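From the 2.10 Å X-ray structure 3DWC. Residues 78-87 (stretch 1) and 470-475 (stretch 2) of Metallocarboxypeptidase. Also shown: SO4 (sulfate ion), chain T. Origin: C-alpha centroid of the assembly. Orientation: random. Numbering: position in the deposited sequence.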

# COMPACT_ATOMS: atom_id res chain seq x y z
N LYS B 78 -11.94 12.07 -32.69
CA LYS B 78 -11.33 10.84 -33.19
C LYS B 78 -10.94 9.92 -32.04
O LYS B 78 -11.21 8.72 -32.07
N LEU B 79 -10.27 10.51 -31.07
CA LEU B 79 -9.80 9.82 -29.89
C LEU B 79 -10.94 9.34 -28.97
O LEU B 79 -10.79 8.35 -28.28
N GLN B 80 -12.07 10.06 -28.98
CA GLN B 80 -13.26 9.67 -28.23
C GLN B 80 -13.87 8.46 -28.90
O GLN B 80 -14.31 7.52 -28.23
N ARG B 81 -13.88 8.45 -30.24
CA ARG B 81 -14.31 7.27 -30.99
C ARG B 81 -13.46 6.05 -30.65
O ARG B 81 -13.99 4.97 -30.46
N ALA B 82 -12.15 6.21 -30.57
CA ALA B 82 -11.27 5.09 -30.17
C ALA B 82 -11.57 4.67 -28.72
O ALA B 82 -11.56 3.46 -28.37
N ASN B 83 -11.82 5.68 -27.89
CA ASN B 83 -12.08 5.41 -26.47
C ASN B 83 -13.37 4.62 -26.37
O ASN B 83 -13.44 3.64 -25.62
N LEU B 84 -14.38 4.98 -27.19
CA LEU B 84 -15.65 4.23 -27.16
C LEU B 84 -15.43 2.77 -27.57
O LEU B 84 -16.03 1.86 -26.99
N ARG B 85 -14.58 2.54 -28.57
CA ARG B 85 -14.14 1.18 -28.94
C ARG B 85 -13.50 0.43 -27.75
O ARG B 85 -13.79 -0.74 -27.52
N GLU B 86 -12.63 1.11 -27.02
CA GLU B 86 -11.95 0.46 -25.92
C GLU B 86 -12.90 0.22 -24.75
O GLU B 86 -12.77 -0.78 -24.06
N MET B 87 -13.89 1.11 -24.56
CA MET B 87 -14.93 0.90 -23.57
C MET B 87 -15.75 -0.36 -23.84
O MET B 87 -16.01 -1.12 -22.93
N GLY B 470 -1.01 4.82 -26.56
CA GLY B 470 -1.71 3.78 -25.80
C GLY B 470 -2.55 2.83 -26.66
O GLY B 470 -2.00 2.06 -27.46
N SER B 471 -3.87 2.86 -26.49
CA SER B 471 -4.80 1.96 -27.21
C SER B 471 -5.70 2.66 -28.19
O SER B 471 -6.82 2.16 -28.49
N SER B 472 -5.22 3.79 -28.72
CA SER B 472 -6.01 4.66 -29.58
C SER B 472 -6.02 4.13 -30.98
O SER B 472 -6.92 4.41 -31.72
N LEU B 473 -4.97 3.41 -31.32
CA LEU B 473 -4.87 2.68 -32.54
C LEU B 473 -4.93 1.19 -32.30
O LEU B 473 -4.49 0.70 -31.32
N THR B 474 -5.42 0.49 -33.29
CA THR B 474 -5.28 -0.92 -33.45
C THR B 474 -3.79 -1.35 -33.43
O THR B 474 -2.92 -0.58 -33.82
N THR B 475 -3.48 -2.57 -32.99
CA THR B 475 -2.07 -3.04 -33.03
C THR B 475 -1.50 -2.97 -34.46
O THR B 475 -0.37 -2.54 -34.65

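The loop of stretch 2 meets the helix mainly through its backbone: one guanidinium nitrogen, Arg85 NH2, gathers two consecutive carbonyls that belong to no regular helix or strand. It donates to Ser472 O at 3.2 Å with good geometry, and to Ser471 O at 2.9 Å, a weak bond because the angle is bent to 125°. Both oxygens lie at the guanidinium edge, near its plane.

Arg85 points toward the loop and reaches it with chi1 and chi2 t, then chi3 p. Its neighbour Glu86, chi1 and chi2 both m, steadies that reach: Arg85 NE to Glu86 OE2 is a 2.9 Å salt bridge. The carboxylate also comes within 3.3 Å of the loop, Glu86 OE2 to Ser471 O, but these are two acceptors and do not bond; Arg85 NH2 donates to both, which makes their closeness tolerable.

At Ala82 the backbones come closest, Ala82 CA to Ser472 CA 5.3 Å, and the small side chain points toward the loop, Ala82 CB 3.4 Å from Ser472 O. Leu79 (m, t) starts sideways, yet its end closes in, CD2 packing 3.7 Å from Ser472 CB. Ser472 (p) points away overall, though its CB still touches the leucine; its OG bonds to a residue just outside the stretches.

Arg81 instead binds sulfate, probably from the crystallisation liquor, with NE 3.0 Å from O1 of SO4.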

# COMPACT_ATOMS: atom_id res chain seq x y z
CB LYS B 78 -10.09 11.15 -34.04
CG LYS B 78 -9.56 9.95 -34.84
CD LYS B 78 -8.12 10.18 -35.35
CE LYS B 78 -8.03 10.08 -36.89
NZ LYS B 78 -6.79 10.76 -37.45
CB LEU B 79 -8.83 10.73 -29.13
CG LEU B 79 -7.43 10.90 -29.74
CD1 LEU B 79 -6.58 11.75 -28.81
CD2 LEU B 79 -6.74 9.56 -29.95
CB GLN B 80 -14.28 10.80 -28.18
CG GLN B 80 -13.81 11.99 -27.41
CD GLN B 80 -14.77 13.17 -27.45
OE1 GLN B 80 -15.43 13.41 -28.47
NE2 GLN B 80 -14.85 13.91 -26.36
CB ARG B 81 -14.31 7.55 -32.51
CG ARG B 81 -15.30 8.60 -32.97
CD ARG B 81 -15.61 8.49 -34.47
NE ARG B 81 -14.42 8.77 -35.24
CZ ARG B 81 -14.03 9.98 -35.65
NH1 ARG B 81 -14.75 11.06 -35.38
NH2 ARG B 81 -12.89 10.10 -36.32
CB ALA B 82 -9.82 5.47 -30.27
CB ASN B 83 -12.09 6.71 -25.67
CG ASN B 83 -12.09 6.49 -24.17
OD1 ASN B 83 -11.41 5.60 -23.64
ND2 ASN B 83 -12.85 7.34 -23.46
CB LEU B 84 -16.71 4.89 -28.04
CG LEU B 84 -18.13 4.31 -28.03
CD1 LEU B 84 -18.70 4.15 -26.62
CD2 LEU B 84 -19.07 5.16 -28.92
CB ARG B 85 -13.14 1.23 -30.10
CG ARG B 85 -12.75 -0.13 -30.68
CD ARG B 85 -11.60 0.01 -31.68
NE ARG B 85 -10.41 0.54 -31.02
CZ ARG B 85 -9.52 1.37 -31.57
NH1 ARG B 85 -9.66 1.81 -32.81
NH2 ARG B 85 -8.49 1.78 -30.85
CB GLU B 86 -10.70 1.23 -25.53
CG GLU B 86 -9.70 1.30 -26.63
CD GLU B 86 -9.31 -0.07 -27.20
OE1 GLU B 86 -9.10 -1.01 -26.42
OE2 GLU B 86 -9.19 -0.18 -28.44
CB MET B 87 -15.91 2.09 -23.54
CG MET B 87 -15.35 3.37 -22.97
SD MET B 87 -16.49 4.73 -23.20
CE MET B 87 -15.79 5.93 -22.03
CB SER B 471 -5.65 1.14 -26.22
OG SER B 471 -4.77 0.32 -25.53
CB SER B 472 -5.49 6.11 -29.60
OG SER B 472 -4.10 6.13 -29.88
CB LEU B 473 -3.53 2.95 -33.20
CG LEU B 473 -3.32 4.43 -33.52
CD1 LEU B 473 -1.86 4.62 -33.91
CD2 LEU B 473 -4.31 4.86 -34.59
CB THR B 474 -5.93 -1.17 -34.83
OG1 THR B 474 -7.34 -1.47 -34.65
CG2 THR B 474 -5.21 -2.17 -35.67
CB THR B 475 -1.90 -4.46 -32.47
OG1 THR B 475 -2.50 -4.55 -31.17
CG2 THR B 475 -0.40 -4.86 -32.35
S SO4 T . -12.26 6.46 -36.93
O1 SO4 T . -12.70 6.36 -35.54
O2 SO4 T . -13.28 7.08 -37.77
O3 SO4 T . -11.04 7.26 -36.99
O4 SO4 T . -12.06 5.11 -37.44